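Local structure of autolysin E (Staphylococcus aureus, 4PI8) at residues Ser68-Asn71 / Gln72-Gly76; Val96-Ile99 / Tyr100-His104; Val34-Asn38 / Asn39-Lys43; Gln152-Ser155 / Pro156-Ile160; Ser114-Ala117 / Lys118-Asp122. The protein probably hydrolyses glycosidic bonds in the NAG-NAM polymers of bacterial peptidoglycan, and is held here with a NAG-NAM disaccharide as a catalytically impaired variant. The protein carries 1 engineered substitution. One frame throughout, in Å; residues are numbered along the deposited sequence.

Contact 1. Residues Ser68-Asn71 / Gln72-Gly76; sequences SEVN and QLLKG
Val-70 and Leu-74 meet one turn apart on the short helix 67-74, a local i to i+4 contact near the outside of the fold. Their side chains lie side by side and point the same way, with Val-70 CG1 4.0 Å from Leu-74 CD1. That branch of Val-70 stands trans to the backbone N (chi1 179°), which places it beside the carbonyl carbon, within reach of Leu-74. Both side chains are buried and pack on Val-102 of helix 98-108. Behind them Leu-74 N donates to Val-70 O over 3.1 Å, in the carbonyl plane though bent at the hydrogen (141°), and a weak second bond runs from the same N to Asn-71 O. Earlier in the helix Gln-72 N reaches Ser-68 O at 2.9 Å, and Leu-73 N reaches Glu-69 O. Polar side chains flank the aliphatic pair: Asn-71 OD1 accepts from Gly-84 N on one flank, and Glu-69 OE1 accepts from Ser-66 N on another. Aliphatic branches thus face the neighbouring helices, while Glu-69 and Asn-71 tie the helix to the chain before and after it.

Contact 2. Residues Val96-Ile99 / Tyr100-His104; sequences VNVI and YLVSH
The Tyr-100 ring receives Val-96 at its edge, where CG1 lies in the ring plane 3.9 Å from CD2, and the side-chain amide of Asn-97 is turned 82° from that plane. The His-104 ring has Tyr-100 CZ at its own edge; Phe-131 and Trp-200 meet it in edge-to-face contacts. Tyr-100 stands in the first turn of helix 98-108, for which Asn-97 is the N-cap. With CG opposite the backbone N across the CA-CB bond (chi1 180°), Asn-97 holds its OD1 over the backbone N-H groups at the start of the helix. There Tyr-100 N donates to OD1 at 3.0 Å and nearly straight at the hydrogen (168°), but from well above the carbonyl plane; Ile-99 N adds a weak bond to the same atom. The amide nitrogen of Asn-97 goes to Tyr-212 OH, so both ends of the group are held. Val-96 CG1 also touches Leu-101 CD1 at 4.1 Å, which extends the packing toward Phe-172 and Ile-167 of helix 156-172. Tyr-100 OH lies 2.7 Å from His-104 ND1 in a hydrogen bond that either could donate, and this pairing helps to set how the two rings sit. Ile-99 O is gripped twice by the residue one turn on, from opposite faces of its plane: Ser-103 N at 2.9 Å and Ser-103 OG at 2.7 Å.

Contact 3. Residues Val34-Asn38 / Asn39-Lys43; sequences VEANN and NEIAK
A capping box between Asn-37 and Glu-40 starts helix 38-45, directly after strand 32-35. Its two bonds are reciprocal. Glu-40 N donates to Asn-37 OD1 over 2.8 Å, arriving nearly along the C=O axis, and Asn-37 N donates back to Glu-40 OE1, also at 2.8 Å and with 170° at the hydrogen. OE1 is met on its anti side, somewhat out of the carboxylate plane. Asn-37 brings its OD1 round to the helix by setting CG between its own N and carbonyl carbon (chi1 67°). Glu-40 instead stretches its chain back beyond CG. The side chains cross at about a right angle, yet their flat ends are stacked, with the amide and carboxylate planes only 17° apart. A water donates both to Glu-40 OE1, at 2.6 Å, and to Glu-35 O, so the carboxylate also links the cap to the end of the strand. Such a set of donors would probably favour the charged carboxylate. On the buried side Ala-36 CB lies 4.1 Å from Ile-41 CG1, and Ile-41 N closes the first turn on Asn-37 O at 2.9 Å. Ile-41 packs in turn on Gln-18 of helix 11-18. Side chain to backbone and backbone to side chain, the paired bonds are those of a classical capping box at a helix N-terminus.

Contact 4. Residues Gln152-Ser155 / Pro156-Ile160; sequences QWTS and PDKAI
Ser-155 caps helix 156-172 by its side chain: OG accepts from Lys-158 N at 3.0 Å, with 161° at the hydrogen. The rotation at CA-CB puts OG between the backbone N and the carbonyl carbon (chi1 70°), where it faces the first turn. Ala-159 N then reaches Ser-155 O at 3.0 Å, with the donor tilted 16° from the carbonyl plane. Lys-158 leads its chain back along the cap, CG passing 3.3 Å from Ser-155 OG and CD 3.4 Å from Thr-154 OG1. It lies side by side with Thr-154, pointing the same way, and bends only at its last torsion. A water gathers this polar side: it donates to Gln-152 O, bonds Thr-154 OG1 and accepts a weak bond from Lys-158 NZ. Trp-153 serves the inner side. Its CG stands opposite the carbonyl carbon, and the indole carries the backbone O of Lys-158 over one face, 3.7 Å from CD1, while Trp-153 CB is 4.3 Å from Ala-159 CB. Trp-153 is also the centre of an inverse gamma turn, which bends the chain between the Schellman motif at Gln-152 and the cap. Residues 152-155 join helix 147-150 to helix 156-172; Thr-154 rests on strand 125-127, while in the second helix Ile-160 packs on helix 84-94 and Asp-157 makes a salt bridge with Arg-83 just before that helix.

Contact 5. Residues Ser114-Ala117 / Lys118-Asp122; sequences SELA and KGIKD
Leu-116 meets Ile-120 through their end methyls, CD1 to CD1 at 4.2 Å, across a short 3-10 turn that leads into the hairpin strand 120-122. An ST motif opens this turn: Ser-114 OG accepts from Ala-117 N at 3.0 Å. The compact part is the backbone. Lys-118 N donates to Glu-115 O, and Gly-119 N to Leu-116 O at 2.9 Å, two successive i to i+3 bonds. Both donors stand well above the carbonyl planes, by 54° and 58°, as the tight winding of the turn brings each N over the face of the carbonyl group. Gly-119 leaves the turn with positive phi (96°), at backbone angles where a CB would be jammed against the carbonyl O of Lys-118. Leu-116, itself largely exposed, and the buried Ile-120 both pack on Phe-136, and Ile-120 also touches Val-141 of helix 138-143; Ala-117, buried, lies against Ile-79 and Thr-109.

The outer side is looser and made largely by long polar chains and water. Glu-115 and Lys-118 run obliquely past each other, the closest approach being OE1 to CD at 4.2 Å. Their charged ends stay apart, with Glu-115 OE2 5.5 Å from Lys-118 NZ, so any attraction between them is probably modest. Lys-118 NZ instead donates to a water that in turn donates to Ser-114 O. A second water bridges the two ends of the turn, donating to Glu-115 O at 2.6 Å and to Gly-119 O at 2.8 Å.

Contact 2 is the core member: every touching residue is buried, and its centre is about 9 Å from the chain's centre; the centres of the other four lie 17 to 20 Å out, and these contacts are only partly buried. Contacts 1 and 2 touch directly where helix 67-74 meets helix 98-108, Val-70 also reaching Val-98. Contacts 2, 3 and 4 are all helix starts, but their caps differ: a buried asparagine amide, a reciprocal capping box and a serine hydroxyl. Contact 5 leads into the hairpin of strands 120-122 and 125-127, and contact 4 packs against it, their centres 12 Å apart; both use water outside. Contact 3 is remote, across the chain's centre from contacts 1 and 4.

Contact 1. Residues Ser68-Asn71 / Gln72-Gly76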
loop_
_atom_site.group_PDB
_atom_site.type_symbol
_atom_site.label_atom_id
_atom_site.label_comp_id
_atom_site.label_asym_id
_atom_site.label_seq_id
_atom_site.Cartn_x
_atom_site.Cartn_y
_atom_site.Cartn_z
ATOM N N SER A 68 4.202 13.326 17.815
ATOM C CA SER A 68 3.075 13.179 18.740
ATOM C C SER A 68 1.769 12.924 17.980
ATOM O O SER A 68 0.997 12.032 18.368
ATOM C CB SER A 68 2.931 14.331 19.710
ATOM O OG SER A 68 2.632 15.491 19.025
ATOM N N GLU A 69 1.551 13.615 16.868
ATOM C CA GLU A 69 0.363 13.398 16.057
ATOM C C GLU A 69 0.364 12.013 15.425
ATOM O O GLU A 69 -0.691 11.313 15.408
ATOM C CB GLU A 69 0.231 14.432 14.999
ATOM C CG GLU A 69 -0.111 15.804 15.579
ATOM C CD GLU A 69 -0.083 16.854 14.506
ATOM O OE1 GLU A 69 0.902 17.104 13.829
ATOM O OE2 GLU A 69 -1.134 17.530 14.346
ATOM N N VAL A 70 1.494 11.556 14.898
ATOM C CA VAL A 70 1.550 10.214 14.303
ATOM C C VAL A 70 1.316 9.161 15.392
ATOM O O VAL A 70 0.581 8.187 15.163
ATOM C CB VAL A 70 2.876 9.999 13.570
ATOM C CG1 VAL A 70 2.922 8.608 12.995
ATOM C CG2 VAL A 70 3.008 11.023 12.460
ATOM N N ASN A 71 1.896 9.360 16.567
ATOM C CA ASN A 71 1.642 8.412 17.675
ATOM C C ASN A 71 0.201 8.412 18.102
ATOM O O ASN A 71 -0.314 7.336 18.472
ATOM C CB ASN A 71 2.587 8.623 18.817
ATOM C CG ASN A 71 3.932 7.962 18.559
ATOM O OD1 ASN A 71 4.001 6.891 17.948
ATOM N ND2 ASN A 71 4.997 8.541 19.031
ATOM N N GLN A 72 -0.496 9.532 17.996
ATOM C CA GLN A 72 -1.967 9.508 18.245
ATOM C C GLN A 72 -2.665 8.608 17.293
ATOM O O GLN A 72 -3.523 7.780 17.710
ATOM C CB GLN A 72 -2.590 10.852 17.945
ATOM C CG GLN A 72 -2.554 11.837 19.038
ATOM C CD GLN A 72 -3.320 13.075 18.659
ATOM O OE1 GLN A 72 -4.579 13.047 18.403
ATOM N NE2 GLN A 72 -2.575 14.186 18.573
ATOM N N LEU A 73 -2.321 8.632 16.002
ATOM C CA LEU A 73 -2.906 7.702 15.039
ATOM C C LEU A 73 -2.611 6.289 15.365
ATOM O O LEU A 73 -3.387 5.445 15.035
ATOM C CB LEU A 73 -2.455 8.004 13.597
ATOM C CG LEU A 73 -2.945 9.274 12.941
ATOM C CD1 LEU A 73 -2.362 9.334 11.553
ATOM C CD2 LEU A 73 -4.476 9.255 12.878
ATOM N N LEU A 74 -1.431 5.971 15.897
ATOM C CA LEU A 74 -0.989 4.659 16.156
ATOM C C LEU A 74 -1.401 4.091 17.523
ATOM O O LEU A 74 -1.106 2.955 17.805
ATOM C CB LEU A 74 0.528 4.575 15.999
ATOM C CG LEU A 74 1.019 4.844 14.575
ATOM C CD1 LEU A 74 2.521 4.914 14.579
ATOM C CD2 LEU A 74 0.507 3.787 13.623
ATOM N N LYS A 75 -1.993 4.916 18.356
ATOM C CA LYS A 75 -2.465 4.457 19.691
ATOM C C LYS A 75 -3.482 3.326 19.512
ATOM O O LYS A 75 -4.416 3.396 18.695
ATOM C CB LYS A 75 -3.060 5.597 20.507
ATOM C CG LYS A 75 -3.103 5.314 22.004
ATOM C CD LYS A 75 -1.698 5.303 22.609
ATOM C CE LYS A 75 -1.669 4.953 24.078
ATOM N NZ LYS A 75 -0.278 5.218 24.545
ATOM N N GLY A 76 -3.263 2.233 20.234
ATOM C CA GLY A 76 -4.082 1.070 20.130
ATOM C C GLY A 76 -3.919 0.289 18.865
ATOM O O GLY A 76 -4.749 -0.604 18.518
#

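Contact 2. Residues Val96-Ile99 / Tyr100-His104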
loop_
_atom_site.group_PDB
_atom_site.type_symbol
_atom_site.label_atom_id
_atom_site.label_comp_id
_atom_site.label_asym_id
_atom_site.label_seq_id
_atom_site.Cartn_x
_atom_site.Cartn_y
_atom_site.Cartn_z
ATOM N N VAL A 96 7.825 10.254 1.462
ATOM C CA VAL A 96 6.624 9.406 1.388
ATOM C C VAL A 96 5.631 9.948 2.416
ATOM O O VAL A 96 5.966 10.049 3.610
ATOM C CB VAL A 96 6.938 7.985 1.732
ATOM C CG1 VAL A 96 5.695 7.122 1.718
ATOM C CG2 VAL A 96 7.919 7.357 0.734
ATOM N N ASN A 97 4.440 10.287 1.962
ATOM C CA ASN A 97 3.348 10.833 2.833
ATOM C C ASN A 97 3.139 9.950 4.063
ATOM O O ASN A 97 2.819 8.773 3.879
ATOM C CB ASN A 97 2.122 10.991 1.965
ATOM C CG ASN A 97 0.914 11.523 2.686
ATOM O OD1 ASN A 97 0.557 11.048 3.776
ATOM N ND2 ASN A 97 0.149 12.358 2.030
ATOM N N VAL A 98 3.319 10.482 5.257
ATOM C CA VAL A 98 3.311 9.606 6.434
ATOM C C VAL A 98 1.895 9.141 6.772
ATOM O O VAL A 98 1.736 8.056 7.379
ATOM C CB VAL A 98 3.972 10.269 7.684
ATOM C CG1 VAL A 98 3.096 11.378 8.281
ATOM C CG2 VAL A 98 4.388 9.249 8.698
ATOM N N ILE A 99 0.891 9.933 6.426
ATOM C CA ILE A 99 -0.481 9.473 6.668
ATOM C C ILE A 99 -0.807 8.267 5.768
ATOM O O ILE A 99 -1.447 7.296 6.197
ATOM C CB ILE A 99 -1.486 10.590 6.600
ATOM C CG1 ILE A 99 -1.359 11.526 7.808
ATOM C CG2 ILE A 99 -2.898 10.056 6.472
ATOM C CD1 ILE A 99 -2.168 12.795 7.735
ATOM N N TYR A 100 -0.386 8.333 4.503
ATOM C CA TYR A 100 -0.486 7.204 3.620
ATOM C C TYR A 100 0.263 6.036 4.206
ATOM O O TYR A 100 -0.273 4.915 4.264
ATOM C CB TYR A 100 0.066 7.578 2.225
ATOM C CG TYR A 100 0.574 6.363 1.506
ATOM C CD1 TYR A 100 -0.268 5.337 1.127
ATOM C CD2 TYR A 100 1.944 6.176 1.332
ATOM C CE1 TYR A 100 0.227 4.179 0.594
ATOM C CE2 TYR A 100 2.460 5.030 0.767
ATOM C CZ TYR A 100 1.602 4.010 0.472
ATOM O OH TYR A 100 2.133 2.823 -0.011
ATOM N N LEU A 101 1.497 6.238 4.672
ATOM C CA LEU A 101 2.321 5.134 5.119
ATOM C C LEU A 101 1.680 4.420 6.317
ATOM O O LEU A 101 1.607 3.168 6.356
ATOM C CB LEU A 101 3.722 5.604 5.480
ATOM C CG LEU A 101 4.822 4.584 5.508
ATOM C CD1 LEU A 101 5.036 3.887 4.173
ATOM C CD2 LEU A 101 6.075 5.289 5.994
ATOM N N VAL A 102 1.202 5.183 7.280
ATOM C CA VAL A 102 0.520 4.643 8.438
ATOM C C VAL A 102 -0.696 3.899 7.977
ATOM O O VAL A 102 -0.999 2.792 8.457
ATOM C CB VAL A 102 0.156 5.757 9.445
ATOM C CG1 VAL A 102 -0.877 5.254 10.444
ATOM C CG2 VAL A 102 1.455 6.269 10.143
ATOM N N SER A 103 -1.534 4.544 7.120
ATOM C CA SER A 103 -2.770 3.922 6.681
ATOM C C SER A 103 -2.547 2.615 5.966
ATOM O O SER A 103 -3.272 1.626 6.179
ATOM C CB SER A 103 -3.616 4.906 5.826
ATOM O OG SER A 103 -3.894 6.115 6.540
ATOM N N HIS A 104 -1.573 2.560 5.082
ATOM C CA HIS A 104 -1.195 1.345 4.388
ATOM C C HIS A 104 -0.805 0.288 5.406
ATOM O O HIS A 104 -1.290 -0.863 5.322
ATOM C CB HIS A 104 -0.114 1.672 3.376
ATOM C CG HIS A 104 0.255 0.544 2.466
ATOM N ND1 HIS A 104 1.063 0.724 1.383
ATOM C CD2 HIS A 104 -0.053 -0.780 2.518
ATOM C CE1 HIS A 104 1.219 -0.425 0.771
ATOM N NE2 HIS A 104 0.560 -1.353 1.435
#

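Contact 3. Residues Val34-Asn38 / Asn39-Lys43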
loop_
_atom_site.group_PDB
_atom_site.type_symbol
_atom_site.label_atom_id
_atom_site.label_comp_id
_atom_site.label_asym_id
_atom_site.label_seq_id
_atom_site.Cartn_x
_atom_site.Cartn_y
_atom_site.Cartn_z
ATOM N N VAL A 34 -12.067 -14.091 -2.226
ATOM C CA VAL A 34 -12.404 -14.945 -3.370
ATOM C C VAL A 34 -12.016 -14.238 -4.673
ATOM O O VAL A 34 -11.770 -13.040 -4.658
ATOM C CB VAL A 34 -13.914 -15.251 -3.400
ATOM C CG1 VAL A 34 -14.355 -15.990 -2.122
ATOM C CG2 VAL A 34 -14.794 -14.007 -3.602
ATOM N N GLU A 35 -11.970 -14.947 -5.801
ATOM C CA GLU A 35 -11.684 -14.293 -7.078
ATOM C C GLU A 35 -12.818 -13.388 -7.465
ATOM O O GLU A 35 -14.013 -13.710 -7.314
ATOM C CB GLU A 35 -11.389 -15.327 -8.191
ATOM C CG GLU A 35 -10.767 -14.746 -9.457
ATOM C CD GLU A 35 -9.281 -14.272 -9.344
ATOM O OE1 GLU A 35 -8.583 -14.588 -8.372
ATOM O OE2 GLU A 35 -8.799 -13.602 -10.301
ATOM N N ALA A 36 -12.491 -12.179 -7.928
ATOM C CA ALA A 36 -13.459 -11.235 -8.408
ATOM C C ALA A 36 -13.839 -11.618 -9.840
ATOM O O ALA A 36 -12.982 -12.059 -10.613
ATOM C CB ALA A 36 -12.869 -9.841 -8.396
ATOM N N ASN A 37 -15.085 -11.373 -10.203
ATOM C CA ASN A 37 -15.454 -11.636 -11.573
ATOM C C ASN A 37 -15.157 -10.466 -12.475
ATOM O O ASN A 37 -14.780 -9.380 -12.029
ATOM C CB ASN A 37 -16.910 -12.110 -11.649
ATOM C CG ASN A 37 -17.883 -11.063 -11.280
ATOM O OD1 ASN A 37 -17.770 -9.898 -11.655
ATOM N ND2 ASN A 37 -18.938 -11.488 -10.541
ATOM N N ASN A 38 -15.309 -10.674 -13.772
ATOM C CA ASN A 38 -15.048 -9.624 -14.731
ATOM C C ASN A 38 -15.788 -8.322 -14.499
ATOM O O ASN A 38 -15.211 -7.265 -14.634
ATOM C CB ASN A 38 -15.289 -10.131 -16.175
ATOM C CG ASN A 38 -14.126 -10.957 -16.708
ATOM O OD1 ASN A 38 -14.198 -11.438 -17.859
ATOM N ND2 ASN A 38 -13.079 -11.155 -15.922
ATOM N N ASN A 39 -17.090 -8.384 -14.191
ATOM C CA ASN A 39 -17.854 -7.168 -13.928
ATOM C C ASN A 39 -17.339 -6.409 -12.697
ATOM O O ASN A 39 -17.318 -5.172 -12.703
ATOM C CB ASN A 39 -19.353 -7.515 -13.741
ATOM C CG ASN A 39 -20.062 -7.742 -15.054
ATOM O OD1 ASN A 39 -19.570 -7.361 -16.111
ATOM N ND2 ASN A 39 -21.236 -8.362 -14.993
ATOM N N GLU A 40 -17.003 -7.164 -11.687
ATOM C CA GLU A 40 -16.471 -6.607 -10.421
ATOM C C GLU A 40 -15.159 -5.901 -10.659
ATOM O O GLU A 40 -14.943 -4.807 -10.168
ATOM C CB GLU A 40 -16.329 -7.693 -9.369
ATOM C CG GLU A 40 -17.709 -8.133 -8.841
ATOM C CD GLU A 40 -17.651 -9.393 -8.041
ATOM O OE1 GLU A 40 -16.742 -10.235 -8.188
ATOM O OE2 GLU A 40 -18.595 -9.559 -7.220
ATOM N N ILE A 41 -14.309 -6.529 -11.466
ATOM C CA ILE A 41 -13.003 -5.904 -11.810
ATOM C C ILE A 41 -13.249 -4.610 -12.533
ATOM O O ILE A 41 -12.691 -3.542 -12.194
ATOM C CB ILE A 41 -12.180 -6.827 -12.683
ATOM C CG1 ILE A 41 -11.723 -8.032 -11.929
ATOM C CG2 ILE A 41 -10.978 -6.058 -13.257
ATOM C CD1 ILE A 41 -11.269 -9.192 -12.819
ATOM N N ALA A 42 -14.092 -4.626 -13.576
ATOM C CA ALA A 42 -14.379 -3.435 -14.316
ATOM C C ALA A 42 -14.955 -2.299 -13.466
ATOM O O ALA A 42 -14.610 -1.145 -13.645
ATOM C CB ALA A 42 -15.308 -3.738 -15.510
ATOM N N LYS A 43 -15.905 -2.647 -12.579
ATOM C CA LYS A 43 -16.526 -1.655 -11.730
ATOM C C LYS A 43 -15.479 -0.968 -10.795
ATOM O O LYS A 43 -15.447 0.247 -10.625
ATOM C CB LYS A 43 -17.644 -2.316 -10.886
ATOM C CG LYS A 43 -18.332 -1.328 -9.952
ATOM C CD LYS A 43 -19.395 -1.948 -9.056
ATOM C CE LYS A 43 -19.635 -1.011 -7.880
ATOM N NZ LYS A 43 -20.813 -1.410 -7.065
HETATM O O HOH W 1 -16.744 -12.476 -6.950
#

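Contact 4. Residues Gln152-Ser155 / Pro156-Ile160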
loop_
_atom_site.group_PDB
_atom_site.type_symbol
_atom_site.label_atom_id
_atom_site.label_comp_id
_atom_site.label_asym_id
_atom_site.label_seq_id
_atom_site.Cartn_x
_atom_site.Cartn_y
_atom_site.Cartn_z
ATOM N N GLN A 152 16.610 -8.074 5.100
ATOM C CA GLN A 152 16.954 -8.223 6.507
ATOM C C GLN A 152 16.108 -7.287 7.358
ATOM O O GLN A 152 16.614 -6.475 8.185
ATOM C CB GLN A 152 18.466 -8.023 6.734
ATOM C CG GLN A 152 19.296 -9.210 6.233
ATOM C CD GLN A 152 18.959 -10.524 6.970
ATOM O OE1 GLN A 152 18.492 -11.496 6.365
ATOM N NE2 GLN A 152 19.203 -10.555 8.279
ATOM N N TRP A 153 14.807 -7.369 7.136
ATOM C CA TRP A 153 13.853 -6.642 7.982
ATOM C C TRP A 153 13.644 -7.433 9.248
ATOM O O TRP A 153 12.611 -8.044 9.511
ATOM C CB TRP A 153 12.499 -6.418 7.291
ATOM C CG TRP A 153 12.649 -5.538 6.050
ATOM C CD1 TRP A 153 13.681 -4.722 5.713
ATOM C CD2 TRP A 153 11.654 -5.380 5.036
ATOM N NE1 TRP A 153 13.422 -4.087 4.494
ATOM C CE2 TRP A 153 12.185 -4.511 4.071
ATOM C CE3 TRP A 153 10.408 -5.967 4.828
ATOM C CZ2 TRP A 153 11.468 -4.181 2.919
ATOM C CZ3 TRP A 153 9.705 -5.619 3.676
ATOM C CH2 TRP A 153 10.272 -4.764 2.756
ATOM N N THR A 154 14.650 -7.340 10.104
ATOM C CA THR A 154 14.735 -8.110 11.343
ATOM C C THR A 154 14.166 -7.454 12.575
ATOM O O THR A 154 14.242 -7.965 13.679
ATOM C CB THR A 154 16.239 -8.451 11.638
ATOM O OG1 THR A 154 17.005 -7.257 11.672
ATOM C CG2 THR A 154 16.808 -9.362 10.590
ATOM N N SER A 155 13.498 -6.296 12.422
ATOM C CA SER A 155 12.810 -5.634 13.482
ATOM C C SER A 155 11.598 -4.857 12.910
ATOM O O SER A 155 11.615 -4.549 11.699
ATOM C CB SER A 155 13.716 -4.635 14.178
ATOM O OG SER A 155 14.015 -3.506 13.369
ATOM N N PRO A 156 10.650 -4.478 13.762
ATOM C CA PRO A 156 9.545 -3.640 13.299
ATOM C C PRO A 156 10.082 -2.347 12.714
ATOM O O PRO A 156 9.573 -1.894 11.650
ATOM C CB PRO A 156 8.753 -3.408 14.557
ATOM C CG PRO A 156 8.907 -4.717 15.338
ATOM C CD PRO A 156 10.360 -5.020 15.122
ATOM N N ASP A 157 11.055 -1.699 13.337
ATOM C CA ASP A 157 11.509 -0.415 12.827
ATOM C C ASP A 157 12.166 -0.593 11.459
ATOM O O ASP A 157 11.993 0.236 10.538
ATOM C CB ASP A 157 12.475 0.278 13.817
ATOM C CG ASP A 157 11.772 0.743 15.052
ATOM O OD1 ASP A 157 10.554 0.759 15.209
ATOM O OD2 ASP A 157 12.516 1.186 15.997
ATOM N N LYS A 158 12.921 -1.663 11.251
ATOM C CA LYS A 158 13.542 -1.930 9.972
ATOM C C LYS A 158 12.458 -2.222 8.881
ATOM O O LYS A 158 12.623 -1.816 7.726
ATOM C CB LYS A 158 14.521 -3.091 9.973
ATOM C CG LYS A 158 15.803 -2.698 10.688
ATOM C CD LYS A 158 16.585 -3.945 11.039
ATOM C CE LYS A 158 17.918 -3.541 11.671
ATOM N NZ LYS A 158 18.855 -2.945 10.676
ATOM N N ALA A 159 11.356 -2.856 9.277
ATOM C CA ALA A 159 10.234 -3.096 8.328
ATOM C C ALA A 159 9.513 -1.805 7.971
ATOM O O ALA A 159 9.061 -1.681 6.813
ATOM C CB ALA A 159 9.288 -4.077 8.917
ATOM N N ILE A 160 9.459 -0.845 8.885
ATOM C CA ILE A 160 8.814 0.454 8.564
ATOM C C ILE A 160 9.684 1.216 7.561
ATOM O O ILE A 160 9.259 1.668 6.499
ATOM C CB ILE A 160 8.605 1.274 9.841
ATOM C CG1 ILE A 160 7.544 0.590 10.696
ATOM C CG2 ILE A 160 8.123 2.682 9.479
ATOM C CD1 ILE A 160 7.511 1.039 12.153
HETATM O O HOH W 2 19.024 -6.095 9.834
#

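Contact 5. Residues Ser114-Ala117 / Lys118-Asp122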
loop_
_atom_site.group_PDB
_atom_site.type_symbol
_atom_site.label_atom_id
_atom_site.label_comp_id
_atom_site.label_asym_id
_atom_site.label_seq_id
_atom_site.Cartn_x
_atom_site.Cartn_y
_atom_site.Cartn_z
ATOM N N SER A 114 -2.610 -8.232 13.753
ATOM C CA SER A 114 -2.669 -9.587 13.193
ATOM C C SER A 114 -1.534 -10.464 13.686
ATOM O O SER A 114 -0.473 -9.983 14.115
ATOM C CB SER A 114 -2.653 -9.518 11.708
ATOM O OG SER A 114 -1.369 -9.272 11.182
ATOM N N GLU A 115 -1.727 -11.786 13.668
ATOM C CA GLU A 115 -0.625 -12.632 14.078
ATOM C C GLU A 115 0.579 -12.545 13.142
ATOM O O GLU A 115 1.703 -12.488 13.615
ATOM C CB GLU A 115 -1.081 -14.097 14.276
ATOM C CG GLU A 115 -0.193 -14.850 15.302
ATOM C CD GLU A 115 -0.085 -14.171 16.699
ATOM O OE1 GLU A 115 0.907 -14.466 17.419
ATOM O OE2 GLU A 115 -0.966 -13.348 17.107
ATOM N N LEU A 116 0.364 -12.419 11.837
ATOM C CA LEU A 116 1.433 -12.243 10.887
ATOM C C LEU A 116 2.236 -10.948 11.113
ATOM O O LEU A 116 3.406 -10.910 10.792
ATOM C CB LEU A 116 0.879 -12.232 9.455
ATOM C CG LEU A 116 1.901 -12.479 8.375
ATOM C CD1 LEU A 116 2.516 -13.873 8.506
ATOM C CD2 LEU A 116 1.209 -12.308 7.022
ATOM N N ALA A 117 1.563 -9.919 11.597
ATOM C CA ALA A 117 2.262 -8.634 11.864
ATOM C C ALA A 117 3.404 -8.869 12.887
ATOM O O ALA A 117 4.363 -8.178 12.868
ATOM C CB ALA A 117 1.286 -7.586 12.378
ATOM N N LYS A 118 3.316 -9.923 13.742
ATOM C CA LYS A 118 4.395 -10.270 14.665
ATOM C C LYS A 118 5.549 -11.065 14.089
ATOM O O LYS A 118 6.481 -11.418 14.810
ATOM C CB LYS A 118 3.802 -10.940 15.931
ATOM C CG LYS A 118 2.721 -10.105 16.577
ATOM C CD LYS A 118 2.286 -10.545 17.973
ATOM C CE LYS A 118 0.991 -9.857 18.432
ATOM N NZ LYS A 118 0.902 -8.361 18.508
ATOM N N GLY A 119 5.539 -11.307 12.767
ATOM C CA GLY A 119 6.727 -11.722 12.111
ATOM C C GLY A 119 6.826 -13.228 11.949
ATOM O O GLY A 119 5.939 -13.951 12.413
ATOM N N ILE A 120 7.892 -13.581 11.270
ATOM C CA ILE A 120 8.182 -15.003 10.924
ATOM C C ILE A 120 9.559 -15.350 11.370
ATOM O O ILE A 120 10.513 -14.703 11.033
ATOM C CB ILE A 120 8.028 -15.222 9.422
ATOM C CG1 ILE A 120 6.622 -14.940 9.010
ATOM C CG2 ILE A 120 8.487 -16.627 9.028
ATOM C CD1 ILE A 120 6.457 -14.928 7.506
ATOM N N LYS A 121 9.659 -16.403 12.200
ATOM C CA LYS A 121 10.940 -16.822 12.752
ATOM C C LYS A 121 11.782 -17.535 11.713
ATOM O O LYS A 121 11.250 -18.324 10.938
ATOM C CB LYS A 121 10.702 -17.775 13.951
ATOM C CG LYS A 121 11.985 -18.155 14.699
ATOM C CD LYS A 121 12.446 -16.921 15.471
ATOM C CE LYS A 121 13.806 -17.023 16.130
ATOM N NZ LYS A 121 13.710 -17.318 17.589
ATOM N N ASP A 122 13.083 -17.256 11.706
ATOM C CA ASP A 122 14.070 -18.084 10.951
ATOM C C ASP A 122 15.403 -18.113 11.659
ATOM O O ASP A 122 16.209 -17.154 11.557
ATOM C CB ASP A 122 14.259 -17.518 9.563
ATOM C CG ASP A 122 15.161 -18.383 8.672
ATOM O OD1 ASP A 122 15.122 -19.645 8.745
ATOM O OD2 ASP A 122 15.887 -17.772 7.861
HETATM O O HOH W 3 0.429 -7.830 15.867
HETATM O O HOH W 4 3.661 -14.196 13.968
#